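Local coordinates for flagella basal body P-ring formation protein FlgA (Salmonella typhimurium, PDB 3TEE), which helps assemble the flagellar P-ring in the periplasm, probably as a chaperone or modulator of that assembly, at residues 22-27 with 66-71; 147-152 with 192-197; 75-80 with 128-133. All blocks are in the same frame, centred on the assembly; numbering follows the deposited sequence.

Contact 1 of 3, residues 22-27 with 66-71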
loop_
_atom_site.group_PDB
_atom_site.type_symbol
_atom_site.label_atom_id
_atom_site.label_comp_id
_atom_site.label_asym_id
_atom_site.label_seq_id
_atom_site.Cartn_x
_atom_site.Cartn_y
_atom_site.Cartn_z
ATOM N N VAL A 22 -11.863 -20.881 3.475
ATOM C CA VAL A 22 -12.090 -20.602 2.059
ATOM C C VAL A 22 -13.130 -21.568 1.516
ATOM O O VAL A 22 -12.912 -22.789 1.516
ATOM C CB VAL A 22 -10.761 -20.670 1.246
ATOM C CG1 VAL A 22 -11.020 -20.424 -0.251
ATOM C CG2 VAL A 22 -9.720 -19.703 1.796
ATOM N N VAL A 23 -14.255 -21.005 1.039
ATOM C CA VAL A 23 -15.372 -21.774 0.499
ATOM C C VAL A 23 -15.562 -21.381 -0.945
ATOM O O VAL A 23 -15.729 -20.197 -1.244
ATOM C CB VAL A 23 -16.677 -21.583 1.330
ATOM C CG1 VAL A 23 -17.853 -22.356 0.703
ATOM C CG2 VAL A 23 -16.461 -21.997 2.796
ATOM N N VAL A 24 -15.529 -22.374 -1.828
ATOM C CA VAL A 24 -15.644 -22.160 -3.271
ATOM C C VAL A 24 -16.972 -22.697 -3.792
ATOM O O VAL A 24 -17.337 -23.841 -3.515
ATOM C CB VAL A 24 -14.414 -22.737 -4.041
ATOM C CG1 VAL A 24 -14.529 -22.490 -5.559
ATOM C CG2 VAL A 24 -13.101 -22.150 -3.510
ATOM N N THR A 25 -17.664 -21.879 -4.578
ATOM C CA THR A 25 -18.926 -22.277 -5.221
ATOM C C THR A 25 -18.816 -22.054 -6.720
ATOM O O THR A 25 -18.480 -20.943 -7.149
ATOM C CB THR A 25 -20.105 -21.463 -4.636
ATOM O OG1 THR A 25 -20.054 -21.558 -3.207
ATOM C CG2 THR A 25 -21.469 -21.990 -5.124
ATOM N N LEU A 26 -19.138 -23.077 -7.519
ATOM C CA LEU A 26 -19.131 -22.921 -8.985
ATOM C C LEU A 26 -20.375 -22.130 -9.460
ATOM O O LEU A 26 -21.483 -22.474 -9.073
ATOM C CB LEU A 26 -19.069 -24.295 -9.658
ATOM C CG LEU A 26 -18.922 -24.268 -11.176
ATOM C CD1 LEU A 26 -17.451 -24.059 -11.592
ATOM C CD2 LEU A 26 -19.499 -25.533 -11.786
ATOM N N ARG A 27 -20.187 -21.059 -10.240
ATOM C CA ARG A 27 -21.285 -20.215 -10.754
ATOM C C ARG A 27 -21.581 -20.509 -12.231
ATOM O O ARG A 27 -22.664 -20.166 -12.720
ATOM C CB ARG A 27 -20.976 -18.715 -10.594
ATOM C CG ARG A 27 -20.651 -18.279 -9.167
ATOM C CD ARG A 27 -20.798 -16.782 -8.958
ATOM N NE ARG A 27 -20.049 -15.968 -9.921
ATOM C CZ ARG A 27 -20.595 -15.037 -10.701
ATOM N NH1 ARG A 27 -21.900 -14.797 -10.649
ATOM N NH2 ARG A 27 -19.842 -14.343 -11.541
ATOM N N LEU A 66 -14.016 -21.006 -16.043
ATOM C CA LEU A 66 -14.957 -21.265 -14.966
ATOM C C LEU A 66 -15.267 -19.995 -14.203
ATOM O O LEU A 66 -14.393 -19.149 -14.022
ATOM C CB LEU A 66 -14.438 -22.358 -13.998
ATOM C CG LEU A 66 -13.896 -23.666 -14.612
ATOM C CD1 LEU A 66 -13.402 -24.586 -13.522
ATOM C CD2 LEU A 66 -14.963 -24.396 -15.483
ATOM N N GLN A 67 -16.517 -19.850 -13.770
ATOM C CA GLN A 67 -16.893 -18.709 -12.945
ATOM C C GLN A 67 -17.145 -19.283 -11.575
ATOM O O GLN A 67 -17.903 -20.244 -11.432
ATOM C CB GLN A 67 -18.147 -17.994 -13.466
ATOM C CG GLN A 67 -17.973 -17.319 -14.833
ATOM C CD GLN A 67 -19.264 -16.651 -15.235
ATOM O OE1 GLN A 67 -20.310 -17.297 -15.401
ATOM N NE2 GLN A 67 -19.234 -15.331 -15.308
ATOM N N VAL A 68 -16.429 -18.769 -10.575
ATOM C CA VAL A 68 -16.575 -19.284 -9.215
ATOM C C VAL A 68 -16.786 -18.112 -8.255
ATOM O O VAL A 68 -16.361 -16.996 -8.524
ATOM C CB VAL A 68 -15.386 -20.181 -8.723
ATOM C CG1 VAL A 68 -15.151 -21.393 -9.629
ATOM C CG2 VAL A 68 -14.103 -19.370 -8.558
ATOM N N ASN A 69 -17.394 -18.396 -7.135
ATOM C CA ASN A 69 -17.508 -17.446 -6.044
ATOM C C ASN A 69 -16.608 -18.006 -4.920
ATOM O O ASN A 69 -16.721 -19.173 -4.548
ATOM C CB ASN A 69 -18.950 -17.282 -5.559
ATOM C CG ASN A 69 -19.006 -16.351 -4.356
ATOM O OD1 ASN A 69 -19.040 -16.791 -3.215
ATOM N ND2 ASN A 69 -18.840 -15.062 -4.579
ATOM N N VAL A 70 -15.708 -17.181 -4.424
ATOM C CA VAL A 70 -14.789 -17.596 -3.362
ATOM C C VAL A 70 -15.070 -16.772 -2.104
ATOM O O VAL A 70 -14.823 -15.573 -2.070
ATOM C CB VAL A 70 -13.311 -17.483 -3.807
ATOM C CG1 VAL A 70 -12.348 -17.901 -2.690
ATOM C CG2 VAL A 70 -13.051 -18.268 -5.094
ATOM N N GLN A 71 -15.578 -17.427 -1.079
ATOM C CA GLN A 71 -15.789 -16.776 0.225
ATOM C C GLN A 71 -14.500 -16.968 1.012
ATOM O O GLN A 71 -14.054 -18.105 1.181
ATOM C CB GLN A 71 -16.961 -17.424 0.973
ATOM C CG GLN A 71 -18.301 -17.332 0.246
ATOM C CD GLN A 71 -19.451 -17.884 1.059
ATOM O OE1 GLN A 71 -19.278 -18.615 2.040
ATOM N NE2 GLN A 71 -20.663 -17.497 0.699
HETATM O O HOH W 1 -18.592 -19.670 -2.232
HETATM O O HOH W 2 -17.494 -15.622 -11.069
#

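Contact 2 of 3, residues 147-152 with 192-197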
loop_
_atom_site.group_PDB
_atom_site.type_symbol
_atom_site.label_atom_id
_atom_site.label_comp_id
_atom_site.label_asym_id
_atom_site.label_seq_id
_atom_site.Cartn_x
_atom_site.Cartn_y
_atom_site.Cartn_z
ATOM N N VAL A 147 14.720 22.816 8.629
ATOM C CA VAL A 147 15.219 21.554 8.060
ATOM C C VAL A 147 16.667 21.717 7.627
ATOM O O VAL A 147 17.145 22.844 7.489
ATOM C CB VAL A 147 14.355 21.042 6.877
ATOM C CG1 VAL A 147 12.959 20.620 7.333
ATOM C CG2 VAL A 147 14.279 22.074 5.751
ATOM N N GLN A 148 17.333 20.593 7.363
ATOM C CA GLN A 148 18.708 20.567 6.900
ATOM C C GLN A 148 18.717 20.090 5.458
ATOM O O GLN A 148 18.116 19.063 5.131
ATOM C CB GLN A 148 19.582 19.643 7.785
ATOM C CG GLN A 148 20.010 20.267 9.113
ATOM C CD GLN A 148 21.195 21.199 8.992
ATOM O OE1 GLN A 148 21.130 22.365 9.388
ATOM N NE2 GLN A 148 22.318 20.703 8.479
ATOM N N VAL A 149 19.367 20.865 4.596
ATOM C CA VAL A 149 19.531 20.533 3.186
ATOM C C VAL A 149 20.946 19.970 3.042
ATOM O O VAL A 149 21.916 20.612 3.455
ATOM C CB VAL A 149 19.283 21.747 2.253
ATOM C CG1 VAL A 149 19.626 21.405 0.806
ATOM C CG2 VAL A 149 17.844 22.247 2.363
ATOM N N ILE A 150 21.050 18.774 2.475
ATOM C CA ILE A 150 22.309 18.071 2.266
ATOM C C ILE A 150 22.460 17.773 0.785
ATOM O O ILE A 150 21.711 16.970 0.230
ATOM C CB ILE A 150 22.404 16.781 3.145
ATOM C CG1 ILE A 150 22.189 17.105 4.651
ATOM C CG2 ILE A 150 23.732 16.030 2.902
ATOM C CD1 ILE A 150 21.957 15.882 5.579
ATOM N N ALA A 151 23.439 18.418 0.151
ATOM C CA ALA A 151 23.751 18.204 -1.255
ATOM C C ALA A 151 25.130 17.560 -1.384
ATOM O O ALA A 151 26.066 17.992 -0.713
ATOM C CB ALA A 151 23.683 19.511 -2.015
ATOM N N ASN A 152 25.235 16.494 -2.197
ATOM C CA ASN A 152 26.472 15.735 -2.412
ATOM C C ASN A 152 26.655 15.293 -3.868
ATOM O O ASN A 152 25.675 14.961 -4.543
ATOM C CB ASN A 152 26.525 14.526 -1.481
ATOM C CG ASN A 152 27.219 14.795 -0.167
ATOM O OD1 ASN A 152 26.636 15.344 0.774
ATOM N ND2 ASN A 152 28.479 14.390 -0.066
ATOM N N GLY A 192 14.601 13.412 8.465
ATOM C CA GLY A 192 13.939 14.689 8.220
ATOM C C GLY A 192 14.813 15.678 7.466
ATOM O O GLY A 192 14.533 16.879 7.467
ATOM N N ASN A 193 15.896 15.178 6.832
ATOM C CA ASN A 193 16.805 16.002 6.033
ATOM C C ASN A 193 16.298 16.033 4.596
ATOM O O ASN A 193 15.608 15.111 4.159
ATOM C CB ASN A 193 18.234 15.428 6.043
ATOM C CG ASN A 193 18.886 15.296 7.400
ATOM O OD1 ASN A 193 18.777 16.169 8.272
ATOM N ND2 ASN A 193 19.644 14.222 7.573
ATOM N N ILE A 194 16.681 17.071 3.852
ATOM C CA ILE A 194 16.320 17.234 2.454
ATOM C C ILE A 194 17.574 16.932 1.643
ATOM O O ILE A 194 18.567 17.655 1.756
ATOM C CB ILE A 194 15.792 18.675 2.224
ATOM C CG1 ILE A 194 14.643 19.065 3.212
ATOM C CG2 ILE A 194 15.501 18.973 0.742
ATOM C CD1 ILE A 194 13.504 18.166 3.394
ATOM N N LEU A 195 17.528 15.862 0.835
ATOM C CA LEU A 195 18.686 15.437 0.050
ATOM C C LEU A 195 18.634 15.879 -1.396
ATOM O O LEU A 195 17.620 15.700 -2.074
ATOM C CB LEU A 195 18.922 13.907 0.144
ATOM C CG LEU A 195 18.941 13.267 1.545
ATOM C CD1 LEU A 195 19.085 11.740 1.450
ATOM C CD2 LEU A 195 20.050 13.852 2.433
ATOM N N ILE A 196 19.753 16.446 -1.865
ATOM C CA ILE A 196 19.951 16.895 -3.243
ATOM C C ILE A 196 21.180 16.170 -3.795
ATOM O O ILE A 196 22.221 16.153 -3.139
ATOM C CB ILE A 196 20.113 18.447 -3.350
ATOM C CG1 ILE A 196 18.892 19.192 -2.779
ATOM C CG2 ILE A 196 20.422 18.881 -4.798
ATOM C CD1 ILE A 196 19.013 20.720 -2.716
ATOM N N ASN A 197 21.056 15.578 -4.993
ATOM C CA ASN A 197 22.149 14.891 -5.685
ATOM C C ASN A 197 22.481 15.657 -6.966
ATOM O O ASN A 197 21.609 15.813 -7.825
ATOM C CB ASN A 197 21.768 13.442 -5.994
ATOM C CG ASN A 197 21.739 12.552 -4.778
ATOM O OD1 ASN A 197 22.775 12.238 -4.175
ATOM N ND2 ASN A 197 20.550 12.101 -4.406
#

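Contact 3 of 3, residues 75-80 with 128-133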
loop_
_atom_site.group_PDB
_atom_site.type_symbol
_atom_site.label_atom_id
_atom_site.label_comp_id
_atom_site.label_asym_id
_atom_site.label_seq_id
_atom_site.Cartn_x
_atom_site.Cartn_y
_atom_site.Cartn_z
ATOM N N ASN A 75 -8.404 -11.867 8.671
ATOM C CA ASN A 75 -8.208 -10.602 9.353
ATOM C C ASN A 75 -8.028 -9.417 8.400
ATOM O O ASN A 75 -7.517 -9.538 7.278
ATOM C CB ASN A 75 -7.046 -10.705 10.380
ATOM C CG ASN A 75 -7.383 -11.522 11.623
ATOM O OD1 ASN A 75 -8.529 -11.598 12.068
ATOM N ND2 ASN A 75 -6.385 -12.117 12.251
ATOM N N TYR A 76 -8.525 -8.270 8.842
ATOM C CA TYR A 76 -8.378 -7.014 8.118
ATOM C C TYR A 76 -8.288 -5.918 9.185
ATOM O O TYR A 76 -8.639 -6.149 10.343
ATOM C CB TYR A 76 -9.544 -6.776 7.139
ATOM C CG TYR A 76 -10.891 -6.590 7.794
ATOM C CD1 TYR A 76 -11.361 -5.317 8.116
ATOM C CD2 TYR A 76 -11.703 -7.685 8.086
ATOM C CE1 TYR A 76 -12.616 -5.137 8.688
ATOM C CE2 TYR A 76 -12.937 -7.520 8.700
ATOM C CZ TYR A 76 -13.388 -6.241 8.999
ATOM O OH TYR A 76 -14.607 -6.063 9.567
ATOM N N VAL A 77 -7.808 -4.760 8.791
ATOM C CA VAL A 77 -7.619 -3.646 9.708
ATOM C C VAL A 77 -8.920 -2.843 9.747
ATOM O O VAL A 77 -9.424 -2.433 8.702
ATOM C CB VAL A 77 -6.363 -2.795 9.323
ATOM C CG1 VAL A 77 -6.156 -1.629 10.303
ATOM C CG2 VAL A 77 -5.101 -3.677 9.269
ATOM N N ALA A 78 -9.442 -2.607 10.968
ATOM C CA ALA A 78 -10.650 -1.825 11.230
ATOM C C ALA A 78 -10.344 -0.740 12.279
ATOM O O ALA A 78 -9.445 -0.890 13.106
ATOM C CB ALA A 78 -11.770 -2.741 11.749
ATOM N N VAL A 79 -11.125 0.330 12.262
ATOM C CA VAL A 79 -11.040 1.428 13.246
ATOM C C VAL A 79 -11.579 0.899 14.603
ATOM O O VAL A 79 -12.629 0.228 14.639
ATOM C CB VAL A 79 -11.841 2.636 12.734
ATOM C CG1 VAL A 79 -11.778 3.804 13.722
ATOM C CG2 VAL A 79 -11.289 3.086 11.369
ATOM N N ALA A 80 -10.810 1.106 15.680
ATOM C CA ALA A 80 -11.174 0.656 17.034
ATOM C C ALA A 80 -11.635 1.813 17.937
ATOM O O ALA A 80 -12.224 1.548 18.984
ATOM C CB ALA A 80 -9.995 -0.054 17.692
ATOM N N GLN A 128 -15.273 0.767 11.176
ATOM C CA GLN A 128 -14.977 1.039 9.765
ATOM C C GLN A 128 -13.730 0.257 9.272
ATOM O O GLN A 128 -12.670 0.413 9.859
ATOM C CB GLN A 128 -14.706 2.546 9.614
ATOM C CG GLN A 128 -14.893 3.115 8.229
ATOM C CD GLN A 128 -15.432 4.533 8.222
ATOM O OE1 GLN A 128 -15.440 5.282 9.233
ATOM N NE2 GLN A 128 -15.872 4.942 7.050
ATOM N N PRO A 129 -13.789 -0.497 8.152
ATOM C CA PRO A 129 -12.551 -1.080 7.604
ATOM C C PRO A 129 -11.635 0.058 7.139
ATOM O O PRO A 129 -12.112 1.083 6.600
ATOM C CB PRO A 129 -13.045 -1.902 6.398
ATOM C CG PRO A 129 -14.505 -2.129 6.653
ATOM C CD PRO A 129 -14.956 -0.849 7.314
ATOM N N VAL A 130 -10.337 -0.080 7.405
ATOM C CA VAL A 130 -9.359 0.937 7.031
ATOM C C VAL A 130 -8.979 0.716 5.564
ATOM O O VAL A 130 -8.384 -0.318 5.225
ATOM C CB VAL A 130 -8.126 0.952 7.970
ATOM C CG1 VAL A 130 -7.042 1.911 7.456
ATOM C CG2 VAL A 130 -8.533 1.311 9.406
ATOM N N GLN A 131 -9.351 1.663 4.704
ATOM C CA GLN A 131 -9.007 1.601 3.273
ATOM C C GLN A 131 -7.818 2.491 2.975
ATOM O O GLN A 131 -7.642 3.515 3.632
ATOM C CB GLN A 131 -10.191 1.992 2.395
ATOM C CG GLN A 131 -11.380 1.039 2.507
ATOM C CD GLN A 131 -12.581 1.678 1.856
ATOM O OE1 GLN A 131 -13.409 2.303 2.522
ATOM N NE2 GLN A 131 -12.691 1.557 0.536
ATOM N N LEU A 132 -6.981 2.093 2.002
ATOM C CA LEU A 132 -5.801 2.875 1.568
ATOM C C LEU A 132 -6.168 4.308 1.122
ATOM O O LEU A 132 -5.409 5.240 1.381
ATOM C CB LEU A 132 -5.013 2.133 0.474
ATOM C CG LEU A 132 -4.263 0.862 0.906
ATOM C CD1 LEU A 132 -3.700 0.140 -0.300
ATOM C CD2 LEU A 132 -3.117 1.185 1.864
ATOM N N THR A 133 -7.365 4.492 0.539
ATOM C CA THR A 133 -7.874 5.816 0.139
ATOM C C THR A 133 -8.196 6.741 1.331
ATOM O O THR A 133 -8.352 7.941 1.120
ATOM C CB THR A 133 -9.109 5.672 -0.767
ATOM O OG1 THR A 133 -10.049 4.767 -0.169
ATOM C CG2 THR A 133 -8.752 5.222 -2.177
#

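Contact 1 of 3, residues 22-27 with 66-71
Asn69 O is met by a backbone N-H and a water. Thr25 N donates to Asn69 O over 2.9 Å, in the carbonyl plane, and the water probably donates to the same oxygen. That water also bonds Thr25 OG1 at 2.6 Å. The threonine sets OG1 beside its backbone N (chi1 -51°), which turns the hydroxyl to the water. Strands 21-26 and 62-79 are antiparallel neighbours in one sheet. Val23 with Gln71 and Thr25 with Asn69 are hydrogen-bonded pairs; Val24 with Val70 and Leu26 with Val68 are non-hydrogen-bonded. On the face of these last four, Val24 CG2 lies alongside Val70 CG2 at 4.2 Å. Phe11 of helix 2-14 packs on Val24 and Val70. The shortest backbone bond across the segments ends the pairing: Arg27 N donates to Gln67 O over 2.7 Å, tilted 31° from the carbonyl plane. The Arg27 chain runs back over the strand, with CD 3.9 Å from Asn69 CB, and bends at chi3 (-53°). A second water, in plane at the guanidinium edge, accepts from Arg27 NH2 at 2.7 Å and donates to Val68 O. Asn69 ND2 bonds outward, to Asn52 OD1 and a glycerol probably from the crystallisation liquor.

Contact 2 of 3, residues 147-152 with 192-197
Ile150, Ile194 and Ile196 have the most surface buried here, and they also carry most of the backbone pairing. Ile150 N donates to Ile194 O over 2.8 Å, and Ile150 O accepts from Ile196 N at 2.9 Å. One residue thus spans two residues of the partner, as in any parallel pair of strands. Gln148 O, bound by Ile194 N, continues the pattern at one end. At the other end Asn152 N reaches Ile196 O at a longer 3.2 Å. The side chain of Ile150 lies on the face with Leu195. Its CG1 sits beside the backbone N (chi1 -55°), and the chain carries on extended to CD1. That methyl rests over the flat of the Asn193 amide, 3.5 Å from Asn193 ND2, while Ile150 CB meets Leu195 CD2 at 3.8 Å. Ile194 and Ile196 occupy the other face. Ile194 CG1 touches Val147 CG2 at 4.0 Å. Ile196 runs out extended: its CD1 meets Val149 CG1 at 3.6 Å, and Ile196 CB faces Ala151 CB at 4.0 Å. Val176 and Val184, from strands 173-178 and 183-188, cover this aliphatic face. The pairing joins the first and last strands of a mixed five-stranded sheet, which therefore closes on itself. Direct polar bonding between the segments is all backbone to backbone, and the side chains add mainly aliphatic contact, so the closure does not rest on paired charges.

Contact 3 of 3, residues 75-80 with 128-133
Tyr76 packs its CE1 corner against the Pro129 ring. Tyr76 CE1 is 4.0 Å from Pro129 CB and 4.1 Å from Pro129 CG. The proline approaches the ring obliquely, and the two side chains point the same way. Tyr76 CG sits between its own backbone N and carbonyl carbon (chi1 65°), a setting that brings the ring over to the proline. Next to this pair the backbones make a single bridge, Ala78 with Pro129, whose CA atoms are 4.2 Å apart. A hydrogen bond flanks the bridge at each end. Val130 N donates to Val77 O over 2.8 Å with an N-H...O angle of 179°, though it arrives 30° from the carbonyl plane. Val79 N donates to Gln128 O over 2.9 Å. The bonds flank the bridge, so Pro129, which lacks an N-H, is not called on to donate. Val130 points toward the strand and packs its CG2 between two valines. It lies obliquely to Val77, with CG2 to Val77 CG1 at 3.9 Å. It crosses Val79 at about a right angle, with CG2 to Val79 CG2 at 3.8 Å. Val79 CG2 also touches Gln128 O at 3.4 Å, so this oxygen is screened by a methyl as well as bonded. The end of Gln128 leads away, and its OE1 accepts from Ala125 N. This region is probably SAF-like, as in relatives of FlgA. Segment 128-133 belongs to the connection between strands 118-120 and 135-137. Tyr76 and Ala78 bond through their backbones to Lys97 and Thr95 of strand 94-100, while Val77 and Val79 use theirs for this segment and also for Val109 and Gly127. The end of strand 62-79 is therefore held between strand 94-100 and the loops.

Contacts 1 and 3 both use the long strand 62-79, near its middle and at its end. Their centres are about 25 Å apart, and segments 66-71 and 75-80 almost follow one another in the chain. Strand 62-79 runs from the part packed on helix 2-14 to the part met by strand 94-100 and the loop 128-133. Contact 2 comes last along the chain and lies in a separate, closed sheet. It is on the opposite side of the chain's centre from contact 1, about 53 Å away between centres, and about 23 Å from contact 3 at the nearest atoms. The spread-out arrangement is consistent with an open form of a protein whose flexibility probably regulates P-ring assembly.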